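Local coordinates for protein ricin B lectin (Clostridium thermocellum, PDB 3VSF) that probably hydrolyses beta-1,3-galactan from its chain ends as an exo-beta-1,3-galactanase and binds beta-D-galactose through a ricin-type lectin module, at residues C238-N243 with T290-V295; Y263-D268 with S332-E337; Y363-K368 with W494-V499; G371-V376 with L396-Y401. All coordinates share one frame; numbering follows the deposited sequence.

Contact 1: C238-N243 with T290-V295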
loop_
_atom_site.group_PDB
_atom_site.type_symbol
_atom_site.label_atom_id
_atom_site.label_comp_id
_atom_site.label_asym_id
_atom_site.label_seq_id
_atom_site.Cartn_x
_atom_site.Cartn_y
_atom_site.Cartn_z
ATOM N N CYS A 238 7.359 -1.389 7.951
ATOM C CA CYS A 238 7.670 -0.136 7.274
ATOM C C CYS A 238 7.551 1.012 8.268
ATOM O O CYS A 238 6.487 1.233 8.845
ATOM C CB CYS A 238 6.720 0.093 6.096
ATOM S SG CYS A 238 6.796 -1.172 4.805
ATOM N N LEU A 239 8.645 1.738 8.471
ATOM C CA LEU A 239 8.660 2.824 9.442
ATOM C C LEU A 239 8.636 4.190 8.765
ATOM O O LEU A 239 9.508 4.506 7.956
ATOM C CB LEU A 239 9.881 2.708 10.356
ATOM C CG LEU A 239 9.946 3.701 11.517
ATOM C CD1 LEU A 239 8.666 3.648 12.337
ATOM C CD2 LEU A 239 11.159 3.428 12.391
ATOM N N ILE A 240 7.630 4.993 9.099
ATOM C CA ILE A 240 7.488 6.330 8.531
ATOM C C ILE A 240 7.052 7.343 9.588
ATOM O O ILE A 240 6.699 6.974 10.707
ATOM C CB ILE A 240 6.472 6.351 7.372
ATOM C CG1 ILE A 240 5.074 5.989 7.878
ATOM C CG2 ILE A 240 6.903 5.407 6.261
ATOM C CD1 ILE A 240 4.019 5.970 6.793
ATOM N N LYS A 241 7.078 8.619 9.219
ATOM C CA LYS A 241 6.680 9.695 10.119
ATOM C C LYS A 241 5.944 10.778 9.339
ATOM O O LYS A 241 6.251 11.027 8.173
ATOM C CB LYS A 241 7.909 10.284 10.816
ATOM C CG LYS A 241 7.598 11.350 11.854
ATOM C CD LYS A 241 8.871 11.854 12.515
ATOM C CE LYS A 241 8.570 12.839 13.634
ATOM N NZ LYS A 241 9.811 13.292 14.324
ATOM N N ARG A 242 4.970 11.420 9.977
ATOM C CA ARG A 242 4.189 12.455 9.307
ATOM C C ARG A 242 4.208 13.783 10.062
ATOM O O ARG A 242 4.926 14.708 9.683
ATOM C CB ARG A 242 2.748 11.987 9.085
ATOM C CG ARG A 242 2.006 12.770 8.012
ATOM C CD ARG A 242 0.580 12.273 7.842
ATOM N NE ARG A 242 -0.397 13.304 8.181
ATOM C CZ ARG A 242 -0.902 14.171 7.309
ATOM N NH1 ARG A 242 -0.525 14.132 6.038
ATOM N NH2 ARG A 242 -1.786 15.076 7.707
ATOM N N ASN A 243 3.416 13.874 11.126
ATOM C CA ASN A 243 3.325 15.105 11.905
ATOM C C ASN A 243 3.630 14.872 13.377
ATOM O O ASN A 243 2.750 14.999 14.229
ATOM C CB ASN A 243 1.937 15.726 11.762
ATOM C CG ASN A 243 1.511 15.871 10.316
ATOM O OD1 ASN A 243 2.345 16.034 9.426
ATOM N ND2 ASN A 243 0.207 15.808 10.073
ATOM N N THR A 290 6.249 -3.467 1.465
ATOM C CA THR A 290 7.702 -3.510 1.370
ATOM C C THR A 290 8.340 -2.179 1.756
ATOM O O THR A 290 9.418 -2.154 2.348
ATOM C CB THR A 290 8.172 -3.928 -0.041
ATOM O OG1 THR A 290 9.586 -4.164 -0.027
ATOM C CG2 THR A 290 7.850 -2.848 -1.061
ATOM N N PHE A 291 7.673 -1.077 1.427
ATOM C CA PHE A 291 8.207 0.245 1.739
ATOM C C PHE A 291 7.196 1.365 1.503
ATOM O O PHE A 291 6.314 1.249 0.653
ATOM C CB PHE A 291 9.478 0.506 0.929
ATOM C CG PHE A 291 10.306 1.637 1.456
ATOM C CD1 PHE A 291 11.016 1.498 2.637
ATOM C CD2 PHE A 291 10.379 2.838 0.774
ATOM C CE1 PHE A 291 11.781 2.536 3.128
ATOM C CE2 PHE A 291 11.143 3.876 1.261
ATOM C CZ PHE A 291 11.846 3.727 2.440
ATOM N N ILE A 292 7.338 2.449 2.259
ATOM C CA ILE A 292 6.444 3.598 2.144
ATOM C C ILE A 292 7.224 4.912 2.189
ATOM O O ILE A 292 7.831 5.246 3.205
ATOM C CB ILE A 292 5.392 3.607 3.273
ATOM C CG1 ILE A 292 4.537 2.340 3.223
ATOM C CG2 ILE A 292 4.515 4.846 3.175
ATOM C CD1 ILE A 292 3.539 2.229 4.354
ATOM N N ILE A 293 7.204 5.655 1.085
ATOM C CA ILE A 293 7.892 6.944 1.019
ATOM C C ILE A 293 6.947 8.113 0.768
ATOM O O ILE A 293 5.968 7.987 0.032
ATOM C CB ILE A 293 8.989 6.967 -0.068
ATOM C CG1 ILE A 293 8.719 5.902 -1.134
ATOM C CG2 ILE A 293 10.365 6.789 0.555
ATOM C CD1 ILE A 293 7.506 6.190 -1.988
ATOM N N PRO A 294 7.243 9.262 1.390
ATOM C CA PRO A 294 6.495 10.500 1.155
ATOM C C PRO A 294 6.855 11.102 -0.199
ATOM O O PRO A 294 8.031 11.339 -0.470
ATOM C CB PRO A 294 6.985 11.427 2.276
ATOM C CG PRO A 294 7.669 10.534 3.269
ATOM C CD PRO A 294 8.235 9.416 2.465
ATOM N N VAL A 295 5.852 11.335 -1.038
ATOM C CA VAL A 295 6.069 11.991 -2.322
ATOM C C VAL A 295 5.651 13.455 -2.231
ATOM O O VAL A 295 4.462 13.772 -2.196
ATOM C CB VAL A 295 5.286 11.301 -3.452
ATOM C CG1 VAL A 295 5.537 12.005 -4.775
ATOM C CG2 VAL A 295 5.672 9.833 -3.542
#
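Ile240 and Ile292 form the centre of this contact, their branches crossing at a slant. CG2 of Ile240 lies 3.8 Å from CB of Ile292, and CD1 of Ile240 is equally close to CG2 of Ile292. The first torsion of Ile240 (chi1 64°) puts CG1 between the backbone N and the carbonyl carbon, which brings CG2 round to the Ile292 backbone while CD1 reaches CG2 of Ile292. Beside this pair Cys238 turns its thiol to the peptide between Thr290 and Phe291, with SG 3.5 Å from Phe291 N. A small, weakly polar side chain suits a place so near a main chain, and CB of Cys238 still meets CD1 of Ile292 at 4.2 Å.

No hydrogen bond joins the two segments. The axes of the two short strand segments run nearly parallel, 12° apart, at a closest approach of 6.5 Å, so apolar side chains fill the gap; beta-branched isoleucine suits both strand backbone and core. Thr290 and Phe291 both face Met306 in a classic beta bulge, and Thr290 OG1 bonds to Gly61 O. This is the seam between the first strands of two sheets of the GH43 five-bladed beta-propeller. Ile249 of strand 246-251 touches Cys238 and Ile292, Leu328 of strand 322-330 packs on both isoleucines, and Asn188 of strand 187-191 adjoins Cys238.

Contact 2: Y263-D268 with S332-E337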
loop_
_atom_site.group_PDB
_atom_site.type_symbol
_atom_site.label_atom_id
_atom_site.label_comp_id
_atom_site.label_asym_id
_atom_site.label_seq_id
_atom_site.Cartn_x
_atom_site.Cartn_y
_atom_site.Cartn_z
ATOM N N TYR A 263 -1.329 -1.554 11.048
ATOM C CA TYR A 263 -0.508 -0.386 11.332
ATOM C C TYR A 263 -0.679 0.080 12.771
ATOM O O TYR A 263 -1.646 -0.280 13.443
ATOM C CB TYR A 263 -0.837 0.758 10.367
ATOM C CG TYR A 263 -2.162 1.440 10.636
ATOM C CD1 TYR A 263 -3.329 1.006 10.019
ATOM C CD2 TYR A 263 -2.245 2.525 11.501
ATOM C CE1 TYR A 263 -4.541 1.630 10.260
ATOM C CE2 TYR A 263 -3.451 3.154 11.748
ATOM C CZ TYR A 263 -4.595 2.702 11.125
ATOM O OH TYR A 263 -5.798 3.325 11.368
ATOM N N ALA A 264 0.270 0.885 13.237
ATOM C CA ALA A 264 0.208 1.458 14.573
ATOM C C ALA A 264 0.887 2.819 14.574
ATOM O O ALA A 264 1.640 3.148 13.657
ATOM C CB ALA A 264 0.864 0.533 15.580
ATOM N N TYR A 265 0.621 3.612 15.606
ATOM C CA TYR A 265 1.178 4.954 15.689
ATOM C C TYR A 265 1.690 5.263 17.090
ATOM O O TYR A 265 1.327 4.596 18.059
ATOM C CB TYR A 265 0.134 5.991 15.270
ATOM C CG TYR A 265 -1.154 5.910 16.057
ATOM C CD1 TYR A 265 -1.358 6.708 17.175
ATOM C CD2 TYR A 265 -2.163 5.033 15.685
ATOM C CE1 TYR A 265 -2.533 6.636 17.899
ATOM C CE2 TYR A 265 -3.340 4.953 16.403
ATOM C CZ TYR A 265 -3.520 5.756 17.509
ATOM O OH TYR A 265 -4.692 5.680 18.225
ATOM N N SER A 266 2.539 6.281 17.186
ATOM C CA SER A 266 3.101 6.696 18.462
ATOM C C SER A 266 3.784 8.052 18.332
ATOM O O SER A 266 4.318 8.389 17.276
ATOM C CB SER A 266 4.103 5.656 18.970
ATOM O OG SER A 266 4.645 6.040 20.223
ATOM N N LYS A 267 3.758 8.828 19.409
ATOM C CA LYS A 267 4.413 10.127 19.426
ATOM C C LYS A 267 5.916 9.962 19.625
ATOM O O LYS A 267 6.701 10.837 19.261
ATOM C CB LYS A 267 3.824 11.010 20.526
ATOM C CG LYS A 267 2.332 11.264 20.386
ATOM C CD LYS A 267 1.816 12.168 21.495
ATOM C CE LYS A 267 0.330 12.448 21.337
ATOM N NZ LYS A 267 -0.176 13.374 22.388
ATOM N N ASP A 268 6.308 8.830 20.201
ATOM C CA ASP A 268 7.714 8.542 20.460
ATOM C C ASP A 268 8.086 7.138 19.990
ATOM O O ASP A 268 7.280 6.212 20.072
ATOM C CB ASP A 268 8.024 8.694 21.952
ATOM C CG ASP A 268 7.771 10.100 22.459
ATOM O OD1 ASP A 268 8.029 11.062 21.705
ATOM O OD2 ASP A 268 7.312 10.244 23.613
ATOM N N SER A 332 -7.017 10.838 9.513
ATOM C CA SER A 332 -6.641 11.574 10.711
ATOM C C SER A 332 -5.237 11.159 11.133
ATOM O O SER A 332 -4.653 10.247 10.549
ATOM C CB SER A 332 -7.634 11.292 11.841
ATOM O OG SER A 332 -7.271 11.981 13.026
ATOM N N ASP A 333 -4.695 11.831 12.143
ATOM C CA ASP A 333 -3.379 11.481 12.661
ATOM C C ASP A 333 -3.367 10.052 13.193
ATOM O O ASP A 333 -2.317 9.416 13.264
ATOM C CB ASP A 333 -2.952 12.454 13.763
ATOM C CG ASP A 333 -2.696 13.853 13.239
ATOM O OD1 ASP A 333 -2.412 13.996 12.032
ATOM O OD2 ASP A 333 -2.776 14.811 14.038
ATOM N N THR A 334 -4.542 9.550 13.558
ATOM C CA THR A 334 -4.658 8.213 14.127
ATOM C C THR A 334 -5.400 7.254 13.200
ATOM O O THR A 334 -5.470 6.054 13.465
ATOM C CB THR A 334 -5.376 8.243 15.488
ATOM O OG1 THR A 334 -6.719 8.715 15.314
ATOM C CG2 THR A 334 -4.643 9.157 16.458
ATOM N N THR A 335 -5.952 7.785 12.115
ATOM C CA THR A 335 -6.727 6.970 11.184
ATOM C C THR A 335 -6.109 6.956 9.790
ATOM O O THR A 335 -6.017 7.990 9.130
ATOM C CB THR A 335 -8.185 7.459 11.088
ATOM O OG1 THR A 335 -8.775 7.470 12.393
ATOM C CG2 THR A 335 -8.991 6.546 10.177
ATOM N N LEU A 336 -5.688 5.775 9.348
ATOM C CA LEU A 336 -5.069 5.622 8.036
ATOM C C LEU A 336 -5.939 4.798 7.094
ATOM O O LEU A 336 -6.731 3.965 7.532
ATOM C CB LEU A 336 -3.680 4.988 8.158
ATOM C CG LEU A 336 -2.520 5.897 8.578
ATOM C CD1 LEU A 336 -2.770 6.527 9.938
ATOM C CD2 LEU A 336 -1.211 5.118 8.581
ATOM N N GLU A 337 -5.779 5.037 5.796
ATOM C CA GLU A 337 -6.562 4.355 4.775
ATOM C C GLU A 337 -5.669 3.884 3.635
ATOM O O GLU A 337 -4.795 4.620 3.176
ATOM C CB GLU A 337 -7.648 5.288 4.234
ATOM C CG GLU A 337 -8.157 4.925 2.847
ATOM C CD GLU A 337 -9.053 6.000 2.254
ATOM O OE1 GLU A 337 -9.144 6.086 1.010
ATOM O OE2 GLU A 337 -9.673 6.757 3.031
#
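Tyr263 reaches across from one sheet of the five-bladed beta-propeller to the turn that leads into strand 336-337 of the next, and its hydroxyl serves two backbone groups there. Leu336 N donates to Tyr263 OH over 3.2 Å in an almost straight bond (N-H...O 172°). The same hydroxyl gives its own hydrogen, weakly, to Thr334 O at 3.5 Å, and that carbonyl oxygen lies at the edge of the ring, in its plane. A phenol suits the place because its one oxygen can accept and donate at once, serving the turn backbone on both counts, while the ring supplies an apolar surface.

That surface is used by Leu336, whose CB stands over one face 4.0 Å from the ring centroid, 16° off the normal. The ring is placed there by CG of Tyr263 sitting between the backbone N and the carbonyl carbon (chi1 73°). Tyr265, two residues on, makes a like CH-pi contact: Thr334 CB lies over a face of its ring, and CG2 of the threonine approaches Tyr265 CE1 at 3.6 Å.

Within the turn Ser332 N bonds to Thr335 O at 3.0 Å, with a weak return bond from Thr335 N to Ser332 O. Asp333 O receives the hydroxyl of Tyr247, and Glu337 forms a salt bridge with Arg419 in the lectin domain. At the far end of 263-268, Ser266 OG donates to Asp268 O over 2.6 Å.

Contact 3: Y363-K368 with W494-V499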
loop_
_atom_site.group_PDB
_atom_site.type_symbol
_atom_site.label_atom_id
_atom_site.label_comp_id
_atom_site.label_asym_id
_atom_site.label_seq_id
_atom_site.Cartn_x
_atom_site.Cartn_y
_atom_site.Cartn_z
ATOM N N TYR A 363 -22.022 11.280 -14.034
ATOM C CA TYR A 363 -23.421 10.865 -14.067
ATOM C C TYR A 363 -24.218 11.345 -12.858
ATOM O O TYR A 363 -23.658 11.657 -11.806
ATOM C CB TYR A 363 -23.530 9.342 -14.158
ATOM C CG TYR A 363 -23.019 8.744 -15.448
ATOM C CD1 TYR A 363 -23.796 8.760 -16.599
ATOM C CD2 TYR A 363 -21.767 8.146 -15.511
ATOM C CE1 TYR A 363 -23.336 8.208 -17.779
ATOM C CE2 TYR A 363 -21.299 7.591 -16.686
ATOM C CZ TYR A 363 -22.088 7.624 -17.817
ATOM O OH TYR A 363 -21.625 7.073 -18.990
ATOM N N LYS A 364 -25.534 11.399 -13.028
ATOM C CA LYS A 364 -26.462 11.619 -11.928
ATOM C C LYS A 364 -27.448 10.461 -11.897
ATOM O O LYS A 364 -27.926 10.019 -12.942
ATOM C CB LYS A 364 -27.218 12.935 -12.104
ATOM C CG LYS A 364 -26.506 14.156 -11.544
ATOM C CD LYS A 364 -27.300 15.423 -11.831
ATOM C CE LYS A 364 -26.699 16.631 -11.129
ATOM N NZ LYS A 364 -26.814 16.529 -9.648
ATOM N N LEU A 365 -27.747 9.965 -10.702
ATOM C CA LEU A 365 -28.702 8.872 -10.556
ATOM C C LEU A 365 -30.033 9.385 -10.021
ATOM O O LEU A 365 -30.161 9.691 -8.836
ATOM C CB LEU A 365 -28.135 7.777 -9.651
ATOM C CG LEU A 365 -26.958 6.998 -10.243
ATOM C CD1 LEU A 365 -26.397 6.008 -9.239
ATOM C CD2 LEU A 365 -27.386 6.288 -11.517
ATOM N N VAL A 366 -31.023 9.472 -10.904
ATOM C CA VAL A 366 -32.319 10.038 -10.552
ATOM C C VAL A 366 -33.341 8.954 -10.225
ATOM O O VAL A 366 -33.590 8.060 -11.033
ATOM C CB VAL A 366 -32.872 10.908 -11.695
ATOM C CG1 VAL A 366 -34.101 11.670 -11.230
ATOM C CG2 VAL A 366 -31.803 11.867 -12.192
ATOM N N ASN A 367 -33.930 9.043 -9.037
ATOM C CA ASN A 367 -34.949 8.092 -8.613
ATOM C C ASN A 367 -36.262 8.309 -9.360
ATOM O O ASN A 367 -36.699 9.444 -9.547
ATOM C CB ASN A 367 -35.182 8.197 -7.103
ATOM C CG ASN A 367 -36.101 7.110 -6.579
ATOM O OD1 ASN A 367 -36.081 5.978 -7.062
ATOM N ND2 ASN A 367 -36.918 7.452 -5.588
ATOM N N LYS A 368 -36.885 7.216 -9.790
ATOM C CA LYS A 368 -38.132 7.293 -10.542
ATOM C C LYS A 368 -39.274 7.836 -9.693
ATOM O O LYS A 368 -40.023 8.710 -10.128
ATOM C CB LYS A 368 -38.505 5.919 -11.106
ATOM C CG LYS A 368 -39.872 5.869 -11.772
ATOM C CD LYS A 368 -39.979 6.883 -12.899
ATOM C CE LYS A 368 -41.365 6.870 -13.527
ATOM N NZ LYS A 368 -41.501 7.901 -14.596
ATOM N N TRP A 494 -33.819 3.624 -11.060
ATOM C CA TRP A 494 -32.976 4.807 -11.191
ATOM C C TRP A 494 -32.644 5.110 -12.650
ATOM O O TRP A 494 -32.407 4.200 -13.444
ATOM C CB TRP A 494 -31.685 4.627 -10.392
ATOM C CG TRP A 494 -31.915 4.351 -8.939
ATOM C CD1 TRP A 494 -32.228 3.149 -8.374
ATOM C CD2 TRP A 494 -31.851 5.295 -7.863
ATOM N NE1 TRP A 494 -32.364 3.287 -7.015
ATOM C CE2 TRP A 494 -32.137 4.595 -6.676
ATOM C CE3 TRP A 494 -31.580 6.664 -7.791
ATOM C CZ2 TRP A 494 -32.161 5.217 -5.430
ATOM C CZ3 TRP A 494 -31.605 7.280 -6.553
ATOM C CH2 TRP A 494 -31.892 6.558 -5.390
ATOM N N LYS A 495 -32.628 6.394 -12.993
ATOM C CA LYS A 495 -32.271 6.822 -14.340
ATOM C C LYS A 495 -30.852 7.374 -14.387
ATOM O O LYS A 495 -30.466 8.197 -13.557
ATOM C CB LYS A 495 -33.262 7.867 -14.861
ATOM C CG LYS A 495 -32.767 8.620 -16.088
ATOM C CD LYS A 495 -33.879 9.411 -16.761
ATOM C CE LYS A 495 -34.827 8.495 -17.521
ATOM N NZ LYS A 495 -35.826 9.260 -18.320
ATOM N N LEU A 496 -30.079 6.912 -15.365
ATOM C CA LEU A 496 -28.706 7.365 -15.540
ATOM C C LEU A 496 -28.673 8.584 -16.460
ATOM O O LEU A 496 -29.018 8.490 -17.638
ATOM C CB LEU A 496 -27.850 6.237 -16.119
ATOM C CG LEU A 496 -26.334 6.436 -16.120
ATOM C CD1 LEU A 496 -25.821 6.611 -14.701
ATOM C CD2 LEU A 496 -25.643 5.264 -16.800
ATOM N N VAL A 497 -28.259 9.725 -15.917
ATOM C CA VAL A 497 -28.269 10.976 -16.669
ATOM C C VAL A 497 -26.882 11.606 -16.780
ATOM O O VAL A 497 -26.264 11.947 -15.772
ATOM C CB VAL A 497 -29.228 12.002 -16.033
ATOM C CG1 VAL A 497 -29.135 13.338 -16.755
ATOM C CG2 VAL A 497 -30.655 11.477 -16.052
ATOM N N LEU A 498 -26.404 11.766 -18.011
ATOM C CA LEU A 498 -25.109 12.393 -18.258
ATOM C C LEU A 498 -25.119 13.861 -17.845
ATOM O O LEU A 498 -26.134 14.544 -17.976
ATOM C CB LEU A 498 -24.718 12.272 -19.735
ATOM C CG LEU A 498 -24.213 10.920 -20.249
ATOM C CD1 LEU A 498 -25.284 9.844 -20.135
ATOM C CD2 LEU A 498 -23.732 11.044 -21.688
ATOM N N VAL A 499 -23.984 14.341 -17.347
ATOM C CA VAL A 499 -23.851 15.735 -16.935
ATOM C C VAL A 499 -22.500 16.312 -17.344
ATOM O O VAL A 499 -21.584 15.575 -17.706
ATOM C CB VAL A 499 -24.027 15.897 -15.414
ATOM C CG1 VAL A 499 -23.628 17.300 -14.981
ATOM C CG2 VAL A 499 -25.463 15.592 -15.011
#
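Segments 363-368 and 494-499 run antiparallel, the axes of their short strands 151° apart, and pair Tyr363 with Leu498 through to Asn367 with Trp494, joining the first and last strands of the ricin-type beta-trefoil domain. Lys364 with Val497 and Val366 with Lys495 are the hydrogen-bonded pairs, each held by two backbone N-H...O bonds. Between them Leu365 and Leu496 form a non-hydrogen-bonded pair, beside which Leu365 CA makes a CA-H...O contact with Lys495 O at 3.5 Å.

Tyr363, Leu365 and Asn367 share a face with Leu498, Leu496 and Trp494. Leu498 CD1 comes to the edge of the Tyr363 ring, 3.5 Å from CE1. Leu496, with CG anti to the backbone N (chi1 -169°), spreads its two methyls between partners: CD2 over the Tyr363 ring, 4.2 Å from its centroid, and CD1 to Leu365 CD2 at 3.6 Å. On the other face, among Lys364, Val366, Lys495 and Val497, the two valines meet through their CG2 methyls.

The Trp494 indole turns a face to CB of Asn367, and its NE1 is bonded outside the pair to Ile468 O. Asn367 CB sits over its six-membered ring, 4.0 Å from the centroid, and Leu365 O is at the ring's edge, 3.5 Å from CE3 of Trp494.

Contact 4: G371-V376 with L396-Y401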
loop_
_atom_site.group_PDB
_atom_site.type_symbol
_atom_site.label_atom_id
_atom_site.label_comp_id
_atom_site.label_asym_id
_atom_site.label_seq_id
_atom_site.Cartn_x
_atom_site.Cartn_y
_atom_site.Cartn_z
ATOM N N GLY A 371 -37.833 11.470 -7.762
ATOM C CA GLY A 371 -37.275 12.462 -8.662
ATOM C C GLY A 371 -35.996 13.052 -8.100
ATOM O O GLY A 371 -35.371 13.915 -8.718
ATOM N N LYS A 372 -35.610 12.586 -6.917
ATOM C CA LYS A 372 -34.371 13.018 -6.282
ATOM C C LYS A 372 -33.191 12.233 -6.849
ATOM O O LYS A 372 -33.375 11.189 -7.474
ATOM C CB LYS A 372 -34.452 12.823 -4.767
ATOM C CG LYS A 372 -35.569 13.602 -4.090
ATOM C CD LYS A 372 -35.298 15.097 -4.108
ATOM C CE LYS A 372 -36.354 15.865 -3.327
ATOM N NZ LYS A 372 -37.712 15.719 -3.920
ATOM N N VAL A 373 -31.980 12.737 -6.630
ATOM C CA VAL A 373 -30.783 12.095 -7.164
ATOM C C VAL A 373 -29.878 11.549 -6.064
ATOM O O VAL A 373 -29.923 12.007 -4.922
ATOM C CB VAL A 373 -29.971 13.059 -8.047
ATOM C CG1 VAL A 373 -30.816 13.550 -9.212
ATOM C CG2 VAL A 373 -29.457 14.229 -7.222
ATOM N N LEU A 374 -29.053 10.569 -6.420
ATOM C CA LEU A 374 -28.131 9.959 -5.471
ATOM C C LEU A 374 -27.113 10.985 -4.988
ATOM O O LEU A 374 -26.490 11.681 -5.791
ATOM C CB LEU A 374 -27.418 8.766 -6.108
ATOM C CG LEU A 374 -26.849 7.744 -5.124
ATOM C CD1 LEU A 374 -27.971 7.150 -4.288
ATOM C CD2 LEU A 374 -26.087 6.653 -5.855
ATOM N N ASP A 375 -26.946 11.073 -3.673
ATOM C CA ASP A 375 -26.098 12.098 -3.077
ATOM C C ASP A 375 -25.456 11.593 -1.789
ATOM O O ASP A 375 -25.789 10.513 -1.299
ATOM C CB ASP A 375 -26.926 13.357 -2.796
ATOM C CG ASP A 375 -26.078 14.534 -2.354
ATOM O OD1 ASP A 375 -24.952 14.683 -2.869
ATOM O OD2 ASP A 375 -26.538 15.313 -1.492
ATOM N N VAL A 376 -24.526 12.373 -1.249
ATOM C CA VAL A 376 -23.909 12.061 0.034
ATOM C C VAL A 376 -24.435 13.021 1.093
ATOM O O VAL A 376 -24.548 14.221 0.849
ATOM C CB VAL A 376 -22.372 12.169 -0.033
ATOM C CG1 VAL A 376 -21.761 11.927 1.337
ATOM C CG2 VAL A 376 -21.815 11.187 -1.052
ATOM N N LEU A 396 -21.366 18.752 -6.771
ATOM C CA LEU A 396 -20.357 17.715 -6.960
ATOM C C LEU A 396 -20.761 16.391 -6.322
ATOM O O LEU A 396 -20.628 15.331 -6.934
ATOM C CB LEU A 396 -19.009 18.171 -6.399
ATOM C CG LEU A 396 -18.200 19.147 -7.255
ATOM C CD1 LEU A 396 -16.961 19.618 -6.507
ATOM C CD2 LEU A 396 -17.818 18.504 -8.581
ATOM N N SER A 397 -21.257 16.458 -5.090
ATOM C CA SER A 397 -21.620 15.262 -4.338
ATOM C C SER A 397 -22.629 14.391 -5.080
ATOM O O SER A 397 -22.792 13.212 -4.767
ATOM C CB SER A 397 -22.176 15.646 -2.966
ATOM O OG SER A 397 -21.254 16.449 -2.251
ATOM N N GLN A 398 -23.304 14.974 -6.064
ATOM C CA GLN A 398 -24.341 14.263 -6.801
ATOM C C GLN A 398 -23.843 13.761 -8.154
ATOM O O GLN A 398 -24.637 13.353 -9.003
ATOM C CB GLN A 398 -25.567 15.158 -6.988
ATOM C CG GLN A 398 -26.186 15.630 -5.683
ATOM C CD GLN A 398 -27.382 16.536 -5.900
ATOM O OE1 GLN A 398 -27.606 17.035 -7.002
ATOM N NE2 GLN A 398 -28.161 16.749 -4.845
ATOM N N GLN A 399 -22.530 13.790 -8.348
ATOM C CA GLN A 399 -21.932 13.326 -9.595
ATOM C C GLN A 399 -21.120 12.057 -9.353
ATOM O O GLN A 399 -20.400 11.954 -8.359
ATOM C CB GLN A 399 -21.061 14.423 -10.207
ATOM C CG GLN A 399 -21.768 15.766 -10.321
ATOM C CD GLN A 399 -20.913 16.828 -10.980
ATOM O OE1 GLN A 399 -20.100 16.533 -11.856
ATOM N NE2 GLN A 399 -21.091 18.075 -10.560
ATOM N N TRP A 400 -21.236 11.093 -10.261
ATOM C CA TRP A 400 -20.629 9.782 -10.053
ATOM C C TRP A 400 -19.942 9.232 -11.301
ATOM O O TRP A 400 -20.472 9.329 -12.409
ATOM C CB TRP A 400 -21.689 8.788 -9.568
ATOM C CG TRP A 400 -22.424 9.243 -8.343
ATOM C CD1 TRP A 400 -23.464 10.125 -8.292
ATOM C CD2 TRP A 400 -22.177 8.836 -6.991
ATOM N NE1 TRP A 400 -23.878 10.295 -6.993
ATOM C CE2 TRP A 400 -23.104 9.513 -6.175
ATOM C CE3 TRP A 400 -21.262 7.965 -6.392
ATOM C CZ2 TRP A 400 -23.142 9.348 -4.792
ATOM C CZ3 TRP A 400 -21.302 7.802 -5.020
ATOM C CH2 TRP A 400 -22.235 8.491 -4.234
ATOM N N TYR A 401 -18.759 8.652 -11.112
ATOM C CA TYR A 401 -18.060 7.956 -12.186
ATOM C C TYR A 401 -18.524 6.508 -12.243
ATOM O O TYR A 401 -19.078 5.989 -11.276
ATOM C CB TYR A 401 -16.548 7.979 -11.962
ATOM C CG TYR A 401 -15.921 9.353 -11.960
ATOM C CD1 TYR A 401 -15.829 10.097 -13.127
ATOM C CD2 TYR A 401 -15.398 9.893 -10.793
ATOM C CE1 TYR A 401 -15.247 11.351 -13.128
ATOM C CE2 TYR A 401 -14.813 11.145 -10.786
ATOM C CZ TYR A 401 -14.741 11.869 -11.956
ATOM O OH TYR A 401 -14.161 13.116 -11.952
#
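Trp400 turns its indole edge to the backbone of Leu374 within the beta-trefoil, where Gln398, Gln399 and Trp400 form the Gln-X-Trp signature of ricin-type lectin domains. NE1 of Trp400 donates to Leu374 O over 3.2 Å at an N-H...O angle of 164°. The oxygen lies in the indole plane, but the donor stands well above the plane of the carbonyl, 65° out of it. The Leu374 side chain crosses the indole at about a right angle, with CD2 over one face, off-centre. An indole suits this buried place, being one large apolar plate with a single N-H to pay for.

Gln398 runs extended beyond CG, and Val373 crosses it at nearly a right angle, CG2 lying 3.4 Å from Gln398 CD. Asp375 packs against the CG methylene of Gln398, its carboxylate almost perpendicular to the amide and its CG 3.5 Å from CG of Gln398. The amide is held elsewhere: NE2 bonds to Thr391 O and OE1 accepts from Asn393 N, fixing which way it faces. Ser397 O is bonded by Asn414 ND2. Val376 CG2 comes within 4.2 Å of Trp400 CH2.

From the N terminus, contact 1 is the first to open, closing a loop from 238-243 to 290-295. Contact 2 opens inside that loop, at 263-268, and closes beyond it, at 332-337, so the two cross. Both stitch together the same two neighbouring sheets of the propeller, and they touch each other, their centres about 12 Å apart. The chain then passes to the lectin domain, where contact 3 ties the first strand to the last and encloses nearly the whole trefoil. Contact 4 is nested within it, between 371-376 and 396-401. These two also touch, through a probable backbone hydrogen bond between Leu365 O and Leu374 N at 2.8 Å. Neither touches the propeller pair.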